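Local coordinates for protein peptidoglycan DD-endopeptidase ShyB (Vibrio cholerae, PDB 2GU1) that cleaves the peptide cross-links between adjacent peptidoglycan strands as a zinc-dependent DD-endopeptidase, probably so that new glycan can be inserted and the cell wall can expand, at residues Arg147-Val152 with Ala169-Leu174; Glu198-Arg203 with Val292-Lys297; Lys252-Arg257 with Tyr265-His270. All blocks are in the same frame, centred on the assembly; numbering follows the deposited sequence.

Contact 1: Arg147-Val152 with Ala169-Leu174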
loop_
_atom_site.group_PDB
_atom_site.type_symbol
_atom_site.label_atom_id
_atom_site.label_comp_id
_atom_site.label_asym_id
_atom_site.label_seq_id
_atom_site.Cartn_x
_atom_site.Cartn_y
_atom_site.Cartn_z
ATOM N N ARG A 147 -24.112 22.096 -0.278
ATOM C CA ARG A 147 -22.691 22.283 -0.020
ATOM C C ARG A 147 -22.080 21.081 0.701
ATOM O O ARG A 147 -22.792 20.177 1.133
ATOM C CB ARG A 147 -22.455 23.572 0.778
ATOM C CG ARG A 147 -23.411 23.797 1.933
ATOM C CD ARG A 147 -23.214 25.195 2.507
ATOM N NE ARG A 147 -24.086 25.471 3.647
ATOM C CZ ARG A 147 -24.118 26.633 4.297
ATOM N NH1 ARG A 147 -23.328 27.631 3.922
ATOM N NH2 ARG A 147 -24.940 26.799 5.326
ATOM N N PHE A 148 -20.751 21.078 0.803
ATOM C CA PHE A 148 -19.995 19.999 1.444
ATOM C C PHE A 148 -18.827 20.537 2.279
ATOM O O PHE A 148 -18.344 21.648 2.049
ATOM C CB PHE A 148 -19.443 19.048 0.373
ATOM C CG PHE A 148 -18.519 19.717 -0.614
ATOM C CD1 PHE A 148 -17.171 19.911 -0.317
ATOM C CD2 PHE A 148 -19.015 20.203 -1.823
ATOM C CE1 PHE A 148 -16.331 20.582 -1.208
ATOM C CE2 PHE A 148 -18.182 20.876 -2.720
ATOM C CZ PHE A 148 -16.842 21.067 -2.414
ATOM N N ASP A 149 -18.376 19.735 3.240
ATOM C CA ASP A 149 -17.254 20.090 4.110
ATOM C C ASP A 149 -16.455 18.813 4.315
ATOM O O ASP A 149 -17.003 17.817 4.777
ATOM C CB ASP A 149 -17.759 20.594 5.469
ATOM C CG ASP A 149 -18.554 21.888 5.360
ATOM O OD1 ASP A 149 -17.954 22.926 5.013
ATOM O OD2 ASP A 149 -19.776 21.867 5.627
ATOM N N ILE A 150 -15.171 18.849 3.978
ATOM C CA ILE A 150 -14.297 17.692 4.111
ATOM C C ILE A 150 -13.172 18.007 5.091
ATOM O O ILE A 150 -12.409 18.948 4.872
ATOM C CB ILE A 150 -13.642 17.340 2.766
ATOM C CG1 ILE A 150 -14.707 17.303 1.662
ATOM C CG2 ILE A 150 -12.906 15.999 2.873
ATOM C CD1 ILE A 150 -15.836 16.286 1.902
ATOM N N LEU A 151 -13.062 17.234 6.165
ATOM C CA LEU A 151 -11.982 17.464 7.133
ATOM C C LEU A 151 -10.816 16.536 6.804
ATOM O O LEU A 151 -10.964 15.313 6.813
ATOM C CB LEU A 151 -12.455 17.204 8.570
ATOM C CG LEU A 151 -11.341 17.467 9.593
ATOM C CD1 LEU A 151 -11.068 18.959 9.647
ATOM C CD2 LEU A 151 -11.739 16.963 10.979
ATOM N N VAL A 152 -9.662 17.125 6.496
ATOM C CA VAL A 152 -8.467 16.368 6.160
ATOM C C VAL A 152 -7.332 16.666 7.148
ATOM O O VAL A 152 -7.223 17.771 7.681
ATOM C CB VAL A 152 -7.975 16.720 4.727
ATOM C CG1 VAL A 152 -6.688 15.971 4.390
ATOM C CG2 VAL A 152 -9.063 16.395 3.714
ATOM N N ALA A 169 -13.265 13.172 7.919
ATOM C CA ALA A 169 -14.703 13.359 7.959
ATOM C C ALA A 169 -15.229 13.921 6.642
ATOM O O ALA A 169 -14.552 14.692 5.960
ATOM C CB ALA A 169 -15.077 14.293 9.113
ATOM N N ILE A 170 -16.454 13.531 6.313
ATOM C CA ILE A 170 -17.105 13.950 5.081
ATOM C C ILE A 170 -18.540 14.319 5.435
ATOM O O ILE A 170 -19.252 13.520 6.040
ATOM C CB ILE A 170 -17.128 12.785 4.058
ATOM C CG1 ILE A 170 -15.694 12.379 3.696
ATOM C CG2 ILE A 170 -17.917 13.176 2.821
ATOM C CD1 ILE A 170 -15.605 11.156 2.804
ATOM N N SER A 171 -18.968 15.524 5.084
ATOM C CA SER A 171 -20.342 15.909 5.384
ATOM C C SER A 171 -20.935 16.737 4.257
ATOM O O SER A 171 -20.295 17.652 3.741
ATOM C CB SER A 171 -20.409 16.702 6.691
ATOM O OG SER A 171 -19.977 18.035 6.493
ATOM N N PHE A 172 -22.161 16.398 3.874
ATOM C CA PHE A 172 -22.854 17.112 2.816
ATOM C C PHE A 172 -24.106 17.787 3.362
ATOM O O PHE A 172 -24.917 17.162 4.044
ATOM C CB PHE A 172 -23.256 16.161 1.678
ATOM C CG PHE A 172 -22.117 15.754 0.782
ATOM C CD1 PHE A 172 -21.232 14.749 1.158
ATOM C CD2 PHE A 172 -21.927 16.381 -0.444
ATOM C CE1 PHE A 172 -20.178 14.371 0.321
ATOM C CE2 PHE A 172 -20.875 16.012 -1.288
ATOM C CZ PHE A 172 -19.998 15.005 -0.901
ATOM N N LYS A 173 -24.247 19.072 3.071
ATOM C CA LYS A 173 -25.420 19.819 3.500
ATOM C C LYS A 173 -26.349 19.758 2.290
ATOM O O LYS A 173 -26.239 20.565 1.369
ATOM C CB LYS A 173 -25.042 21.269 3.813
ATOM C CG LYS A 173 -23.677 21.446 4.495
ATOM C CD LYS A 173 -23.469 20.524 5.703
ATOM C CE LYS A 173 -24.443 20.817 6.841
ATOM N NZ LYS A 173 -25.860 20.512 6.485
ATOM N N LEU A 174 -27.248 18.779 2.290
ATOM C CA LEU A 174 -28.178 18.580 1.182
ATOM C C LEU A 174 -29.599 19.044 1.472
ATOM O O LEU A 174 -30.073 18.981 2.608
ATOM C CB LEU A 174 -28.222 17.097 0.800
ATOM C CG LEU A 174 -27.156 16.499 -0.120
ATOM C CD1 LEU A 174 -25.836 17.222 0.033
ATOM C CD2 LEU A 174 -27.020 15.014 0.194
HETATM O O HOH W 1 -16.905 17.194 7.648
#

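Contact 2: Glu198-Arg203 with Val292-Lys297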
loop_
_atom_site.group_PDB
_atom_site.type_symbol
_atom_site.label_atom_id
_atom_site.label_comp_id
_atom_site.label_asym_id
_atom_site.label_seq_id
_atom_site.Cartn_x
_atom_site.Cartn_y
_atom_site.Cartn_z
ATOM N N GLU A 198 -18.519 1.062 4.508
ATOM C CA GLU A 198 -17.623 0.177 3.763
ATOM C C GLU A 198 -17.755 -1.276 4.208
ATOM O O GLU A 198 -17.873 -1.560 5.397
ATOM C CB GLU A 198 -16.182 0.664 3.935
ATOM C CG GLU A 198 -15.999 2.078 3.419
ATOM C CD GLU A 198 -14.626 2.655 3.694
ATOM O OE1 GLU A 198 -14.342 2.994 4.864
ATOM O OE2 GLU A 198 -13.836 2.772 2.737
ATOM N N ARG A 199 -17.732 -2.202 3.254
ATOM C CA ARG A 199 -17.884 -3.611 3.592
ATOM C C ARG A 199 -16.705 -4.180 4.359
ATOM O O ARG A 199 -15.582 -3.711 4.223
ATOM C CB ARG A 199 -18.129 -4.447 2.332
ATOM C CG ARG A 199 -19.512 -4.238 1.729
ATOM C CD ARG A 199 -20.031 -5.516 1.087
ATOM N NE ARG A 199 -19.303 -5.871 -0.125
ATOM C CZ ARG A 199 -19.461 -7.021 -0.776
ATOM N NH1 ARG A 199 -20.319 -7.927 -0.326
ATOM N NH2 ARG A 199 -18.766 -7.261 -1.881
ATOM N N ALA A 200 -16.980 -5.189 5.176
ATOM C CA ALA A 200 -15.950 -5.849 5.961
ATOM C C ALA A 200 -15.150 -6.765 5.044
ATOM O O ALA A 200 -15.468 -6.912 3.858
ATOM C CB ALA A 200 -16.580 -6.661 7.091
ATOM N N PHE A 201 -14.120 -7.391 5.603
ATOM C CA PHE A 201 -13.253 -8.274 4.837
ATOM C C PHE A 201 -13.443 -9.728 5.233
ATOM O O PHE A 201 -13.967 -10.034 6.308
ATOM C CB PHE A 201 -11.784 -7.935 5.103
ATOM C CG PHE A 201 -11.413 -6.503 4.822
ATOM C CD1 PHE A 201 -10.565 -5.816 5.689
ATOM C CD2 PHE A 201 -11.847 -5.867 3.670
ATOM C CE1 PHE A 201 -10.151 -4.515 5.407
ATOM C CE2 PHE A 201 -11.442 -4.565 3.376
ATOM C CZ PHE A 201 -10.592 -3.888 4.241
ATOM N N ASN A 202 -13.015 -10.621 4.352
ATOM C CA ASN A 202 -13.041 -12.037 4.667
ATOM C C ASN A 202 -11.690 -12.244 5.349
ATOM O O ASN A 202 -10.728 -11.538 5.052
ATOM C CB ASN A 202 -13.116 -12.891 3.401
ATOM C CG ASN A 202 -14.489 -12.865 2.764
ATOM O OD1 ASN A 202 -15.498 -12.752 3.458
ATOM N ND2 ASN A 202 -14.539 -12.989 1.443
ATOM N N ARG A 203 -11.613 -13.191 6.266
ATOM C CA ARG A 203 -10.356 -13.452 6.956
ATOM C C ARG A 203 -9.323 -14.165 6.067
ATOM O O ARG A 203 -8.134 -13.846 6.109
ATOM C CB ARG A 203 -10.622 -14.302 8.197
ATOM C CG ARG A 203 -9.357 -14.764 8.904
ATOM C CD ARG A 203 -8.679 -13.609 9.588
ATOM N NE ARG A 203 -9.433 -13.183 10.763
ATOM C CZ ARG A 203 -9.140 -12.114 11.498
ATOM N NH1 ARG A 203 -8.097 -11.344 11.184
ATOM N NH2 ARG A 203 -9.894 -11.814 12.552
ATOM N N VAL A 292 -12.383 -5.293 -8.011
ATOM C CA VAL A 292 -12.751 -6.639 -7.613
ATOM C C VAL A 292 -13.691 -6.624 -6.424
ATOM O O VAL A 292 -13.789 -5.629 -5.708
ATOM C CB VAL A 292 -11.495 -7.471 -7.269
ATOM C CG1 VAL A 292 -10.623 -7.617 -8.509
ATOM C CG2 VAL A 292 -10.710 -6.799 -6.147
ATOM N N LYS A 293 -14.394 -7.733 -6.227
ATOM C CA LYS A 293 -15.331 -7.859 -5.124
ATOM C C LYS A 293 -14.736 -8.777 -4.071
ATOM O O LYS A 293 -13.799 -9.526 -4.345
ATOM C CB LYS A 293 -16.651 -8.456 -5.619
ATOM C CG LYS A 293 -17.272 -7.734 -6.810
ATOM C CD LYS A 293 -17.797 -6.358 -6.437
ATOM C CE LYS A 293 -18.899 -6.457 -5.392
ATOM N NZ LYS A 293 -20.020 -7.330 -5.845
ATOM N N ARG A 294 -15.289 -8.719 -2.869
ATOM C CA ARG A 294 -14.834 -9.567 -1.781
ATOM C C ARG A 294 -15.089 -11.030 -2.151
ATOM O O ARG A 294 -16.214 -11.402 -2.466
ATOM C CB ARG A 294 -15.602 -9.217 -0.505
ATOM C CG ARG A 294 -15.260 -10.075 0.700
ATOM C CD ARG A 294 -16.065 -9.626 1.910
ATOM N NE ARG A 294 -17.503 -9.792 1.701
ATOM C CZ ARG A 294 -18.439 -9.299 2.506
ATOM N NH1 ARG A 294 -18.094 -8.594 3.578
ATOM N NH2 ARG A 294 -19.723 -9.527 2.248
ATOM N N GLY A 295 -14.048 -11.856 -2.112
ATOM C CA GLY A 295 -14.213 -13.264 -2.434
ATOM C C GLY A 295 -14.010 -13.615 -3.894
ATOM O O GLY A 295 -14.040 -14.793 -4.273
ATOM N N GLN A 296 -13.802 -12.602 -4.725
ATOM C CA GLN A 296 -13.590 -12.821 -6.149
ATOM C C GLN A 296 -12.241 -13.489 -6.409
ATOM O O GLN A 296 -11.242 -13.178 -5.750
ATOM C CB GLN A 296 -13.644 -11.488 -6.895
ATOM C CG GLN A 296 -13.672 -11.615 -8.402
ATOM C CD GLN A 296 -13.669 -10.266 -9.094
ATOM O OE1 GLN A 296 -14.209 -9.289 -8.575
ATOM N NE2 GLN A 296 -13.072 -10.210 -10.281
ATOM N N LYS A 297 -12.211 -14.414 -7.366
ATOM C CA LYS A 297 -10.966 -15.094 -7.707
ATOM C C LYS A 297 -10.092 -14.092 -8.445
ATOM O O LYS A 297 -10.542 -13.444 -9.390
ATOM C CB LYS A 297 -11.232 -16.321 -8.592
ATOM C CG LYS A 297 -9.957 -17.025 -9.036
ATOM C CD LYS A 297 -10.170 -18.514 -9.304
ATOM C CE LYS A 297 -11.081 -18.764 -10.490
ATOM N NZ LYS A 297 -11.206 -20.232 -10.768
HETATM O O HOH W 2 -18.457 -9.666 -3.233
#

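Contact 3: Lys252-Arg257 with Tyr265-His270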
loop_
_atom_site.group_PDB
_atom_site.type_symbol
_atom_site.label_atom_id
_atom_site.label_comp_id
_atom_site.label_asym_id
_atom_site.label_seq_id
_atom_site.Cartn_x
_atom_site.Cartn_y
_atom_site.Cartn_z
ATOM N N LYS A 252 -9.573 -2.296 -5.656
ATOM C CA LYS A 252 -9.056 -2.126 -6.997
ATOM C C LYS A 252 -7.618 -2.594 -7.090
ATOM O O LYS A 252 -6.792 -2.305 -6.219
ATOM C CB LYS A 252 -9.150 -0.657 -7.410
ATOM C CG LYS A 252 -8.599 -0.366 -8.793
ATOM C CD LYS A 252 -8.915 1.062 -9.216
ATOM C CE LYS A 252 -8.246 2.078 -8.311
ATOM N NZ LYS A 252 -6.767 1.956 -8.375
ATOM N N VAL A 253 -7.329 -3.331 -8.155
ATOM C CA VAL A 253 -5.994 -3.837 -8.392
ATOM C C VAL A 253 -5.111 -2.637 -8.705
ATOM O O VAL A 253 -5.347 -1.929 -9.682
ATOM C CB VAL A 253 -5.984 -4.805 -9.592
ATOM C CG1 VAL A 253 -4.586 -5.341 -9.812
ATOM C CG2 VAL A 253 -6.969 -5.935 -9.349
ATOM N N ILE A 254 -4.096 -2.406 -7.880
ATOM C CA ILE A 254 -3.212 -1.277 -8.099
ATOM C C ILE A 254 -1.821 -1.702 -8.543
ATOM O O ILE A 254 -1.077 -0.899 -9.103
ATOM C CB ILE A 254 -3.090 -0.401 -6.826
ATOM C CG1 ILE A 254 -2.568 -1.233 -5.654
ATOM C CG2 ILE A 254 -4.450 0.194 -6.477
ATOM C CD1 ILE A 254 -2.409 -0.439 -4.369
ATOM N N VAL A 255 -1.471 -2.964 -8.298
ATOM C CA VAL A 255 -0.158 -3.470 -8.680
ATOM C C VAL A 255 -0.219 -4.901 -9.208
ATOM O O VAL A 255 -0.882 -5.759 -8.629
ATOM C CB VAL A 255 0.818 -3.443 -7.490
ATOM C CG1 VAL A 255 2.171 -3.990 -7.909
ATOM C CG2 VAL A 255 0.950 -2.029 -6.958
ATOM N N VAL A 256 0.488 -5.139 -10.307
ATOM C CA VAL A 256 0.561 -6.453 -10.948
ATOM C C VAL A 256 1.988 -6.583 -11.457
ATOM O O VAL A 256 2.316 -6.051 -12.518
ATOM C CB VAL A 256 -0.401 -6.551 -12.153
ATOM C CG1 VAL A 256 -0.282 -7.917 -12.810
ATOM C CG2 VAL A 256 -1.819 -6.308 -11.706
ATOM N N ARG A 257 2.837 -7.279 -10.703
ATOM C CA ARG A 257 4.235 -7.430 -11.088
ATOM C C ARG A 257 4.808 -8.835 -11.034
ATOM O O ARG A 257 4.252 -9.738 -10.405
ATOM C CB ARG A 257 5.130 -6.562 -10.204
ATOM C CG ARG A 257 4.834 -5.085 -10.229
ATOM C CD ARG A 257 6.051 -4.308 -9.747
ATOM N NE ARG A 257 5.729 -2.915 -9.454
ATOM C CZ ARG A 257 5.151 -2.084 -10.313
ATOM N NH1 ARG A 257 4.829 -2.502 -11.532
ATOM N NH2 ARG A 257 4.891 -0.834 -9.950
ATOM N N TYR A 265 3.197 -11.237 -8.240
ATOM C CA TYR A 265 2.435 -10.774 -7.094
ATOM C C TYR A 265 1.440 -9.699 -7.455
ATOM O O TYR A 265 1.525 -9.060 -8.515
ATOM C CB TYR A 265 3.370 -10.347 -5.939
ATOM C CG TYR A 265 3.985 -8.966 -6.019
ATOM C CD1 TYR A 265 3.325 -7.855 -5.492
ATOM C CD2 TYR A 265 5.258 -8.784 -6.555
ATOM C CE1 TYR A 265 3.928 -6.590 -5.486
ATOM C CE2 TYR A 265 5.870 -7.525 -6.554
ATOM C CZ TYR A 265 5.206 -6.437 -6.013
ATOM O OH TYR A 265 5.839 -5.205 -5.956
ATOM N N LEU A 266 0.474 -9.519 -6.571
ATOM C CA LEU A 266 -0.600 -8.577 -6.803
ATOM C C LEU A 266 -0.856 -7.776 -5.535
ATOM O O LEU A 266 -0.628 -8.260 -4.426
ATOM C CB LEU A 266 -1.850 -9.387 -7.169
ATOM C CG LEU A 266 -3.053 -8.871 -7.951
ATOM C CD1 LEU A 266 -2.638 -8.475 -9.363
ATOM C CD2 LEU A 266 -4.094 -9.984 -8.007
ATOM N N VAL A 267 -1.342 -6.554 -5.704
ATOM C CA VAL A 267 -1.671 -5.707 -4.569
ATOM C C VAL A 267 -3.020 -5.072 -4.857
ATOM O O VAL A 267 -3.248 -4.536 -5.944
ATOM C CB VAL A 267 -0.638 -4.577 -4.356
ATOM C CG1 VAL A 267 -1.093 -3.685 -3.196
ATOM C CG2 VAL A 267 0.741 -5.173 -4.063
ATOM N N ILE A 268 -3.918 -5.143 -3.886
ATOM C CA ILE A 268 -5.240 -4.576 -4.042
ATOM C C ILE A 268 -5.430 -3.496 -2.993
ATOM O O ILE A 268 -5.014 -3.658 -1.847
ATOM C CB ILE A 268 -6.333 -5.668 -3.866
ATOM C CG1 ILE A 268 -6.251 -6.669 -5.027
ATOM C CG2 ILE A 268 -7.716 -5.034 -3.794
ATOM C CD1 ILE A 268 -7.262 -7.794 -4.939
ATOM N N GLU A 269 -6.021 -2.377 -3.396
ATOM C CA GLU A 269 -6.290 -1.298 -2.462
ATOM C C GLU A 269 -7.778 -1.381 -2.178
ATOM O O GLU A 269 -8.602 -1.270 -3.087
ATOM C CB GLU A 269 -5.926 0.058 -3.068
ATOM C CG GLU A 269 -6.249 1.230 -2.158
ATOM C CD GLU A 269 -5.617 2.531 -2.627
ATOM O OE1 GLU A 269 -5.805 2.892 -3.811
ATOM O OE2 GLU A 269 -4.934 3.194 -1.811
ATOM N N HIS A 270 -8.112 -1.601 -0.913
ATOM C CA HIS A 270 -9.494 -1.740 -0.486
ATOM C C HIS A 270 -10.130 -0.399 -0.154
ATOM O O HIS A 270 -11.297 -0.164 -0.472
ATOM C CB HIS A 270 -9.543 -2.684 0.706
ATOM C CG HIS A 270 -8.965 -4.029 0.404
ATOM N ND1 HIS A 270 -9.541 -4.896 -0.501
ATOM C CD2 HIS A 270 -7.824 -4.628 0.822
ATOM C CE1 HIS A 270 -8.781 -5.969 -0.626
ATOM N NE2 HIS A 270 -7.732 -5.831 0.164
#

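Contact 1: Arg147-Val152 with Ala169-Leu174
Backbone hydrogen bonds pair Arg147 with Lys173, Asp149 with Ser171 and Leu151 with Ala169, each in both directions. The shortest runs from Lys173 N to Arg147 O, 2.7 Å; the last, Ala169 N to Leu151 O, is weak at 3.3 Å. Phe148-Phe172 and Ile150-Ile170 are the non-hydrogen-bonded pairs between them, at which Phe148, Ile150 and Phe172 make CA-H...O contacts with Ser171 O, Ala169 O and Arg147 O, respectively.

The apolar contacts lie on the face of Phe148, Ile150, Ile170 and Phe172. CB of Phe148 sits over one face of the Phe172 ring toward its rim, a CH-pi contact 4.0 Å from the ring centroid. A chi1 of 60° puts CG of Phe148 between the backbone N and the carbonyl carbon, its ring leads away from strand 160-173, and both phenyls meet Phe111 edge-to-face. Ile150 and Ile170 lie side by side, CD1 of Ile150 touching CG2 of Ile170 at 3.9 Å, and both rest on Ile128 of helix 122-132. Large apolar residues suit this helix-covered face.

The other face is mixed. CG of Arg147 touches CG of Lys173 at 3.5 Å, while the charged ends lie apart and NZ of Lys173 is held in a salt bridge by Asp178 OD1. Asp149 OD1 is hydrogen-bonded to Ser104 OG, and CB of Asp149 meets Ser171 OG at 3.5 Å. A water donates to Asp149 O. Leu151 and the small Ala169 touch through their CB atoms.

The two strands, 147-157 and 160-173, form an antiparallel beta hairpin inside the five-stranded sheet of the Csd3-like second domain.

Contact 2: Glu198-Arg203 with Val292-Lys297
A type II beta turn, Lys293 to Gln296, meets the extended segment 198-203 at the surface, and Arg294 at the second position of the turn carries most of the contact. Its side chain lies anti to the backbone N at CG (chi1 178°) and bends at chi3, reaching across Ala200. There NH1 donates to Ala200 O at 3.1 Å. The bond is rather bent, 146° at the hydrogen, and the donor stands well above the carbonyl plane, while the oxygen lies near the edge of the guanidinium.

Arg199 comes over one face of the same guanidinium, its CZ 3.7 Å above that plane and offset toward the rim. The two planes are 48° apart. Arg199 NH1 and Arg294 NH2, both donors, approach to 3.1 Å, a like-charge meeting that the Asp250 carboxylate, whose OD1 takes a salt bridge from Arg199 NH2 and a hydrogen bond from Arg294 N, probably eases. A water accepts from Arg199 NH2 and donates to Arg294 O, joining the segments a second time.

The turn itself is closed by Gln296 N bonding Lys293 O, and the Gln296 side chain returns through OE1 to Lys293 N, 2.8 Å. Gly295 occupies the third position, where at positive phi a CB would press against the preceding carbonyl oxygen; glycine, without one, accepts it. This turn links strand 291-292 to strand 297-300 of the M23 peptidase fold.

Beyond Ala200, Asn202 lays its amide across the Arg294 chain at about a right angle, CG of Asn202 3.6 Å from Arg294 CG and OD1 3.5 Å from Arg294 CD. The long methylenes of arginine suit this flat cover. Lys293, bent at chi2 and chi3, brings CE within 3.6 Å of Arg199 NH2.

Contact 3: Lys252-Arg257 with Tyr265-His270
Ile254 holds CG1 between its backbone N and carbonyl carbon (chi1 58°), and this brings CG1 to 3.4 Å from Val267 O and beside Val267 CG1. CD1 goes on to touch Val267 CG1 at 3.7 Å, and the CG2 branch meets CB of Glu269. Tyr265 likewise has CG between N and the carbonyl carbon (chi1 81°), and its ring lies alongside Arg257, with CE2 3.8 Å from Arg257 CB. The ring and guanidinium planes are perpendicular; the hydroxyl hydrogen-bonds Asp46, which also makes a weak, long ion pair with Arg257 NE. A tyrosine suits this place, packing its ring on the strand while its OH reaches a residue of the LysM-like N-terminal region.

Val255 and Val267 stand side by side, CB to CB 3.6 Å, and Val255 CG1 also touches the Tyr265 ring. On the opposite face CD1 of Leu266 reaches both Val253 CG1, at 3.7 Å, and Val256 CG2, the latter closer than ordinary carbon contact. Beta-branched valines and isoleucines suit these extended strands, and Val286 and Ile284 add to the apolar cover around Leu266.

The backbone bonds start regularly, Lys252 with Glu269 in both directions. Val267 O then receives two N-H groups, Ile254 N at 3.0 Å and, weakly, Val255 N at 3.3 Å. Ile254, with psi at -19°, puts the extra residue into its strand. Val267 N returns to Val255 O, and Arg257 and Tyr265 close the pairing reciprocally.

Ile254 and Val255 on one strand, set against the single Val267 on the other, make a classic beta bulge, here in the hairpin of strands 251-259 and 265-269 in the M23 peptidase sheet, with the Tyr265 side chain about 11 Å from the catalytic zinc ion.

From the N terminus, the chain first passes through the LysM-like region and then closes contact 1, a hairpin spanning 16 intervening residues within the Csd3-like second domain. Contact 2 opens later, at 198-203, and closes only at 292-297 after 88 residues, tying the segment that follows the second domain's sheet to the peptidase fold. Contact 3, a short hairpin with seven residues between its segments, is nested inside that long loop. Contacts 2 and 3 touch: Phe201 packs on His270, and Val292 on Ile268 and Val253. Contact 1 stands apart, its centre about 27 Å from that of contact 2 and about 29 Å from that of contact 3.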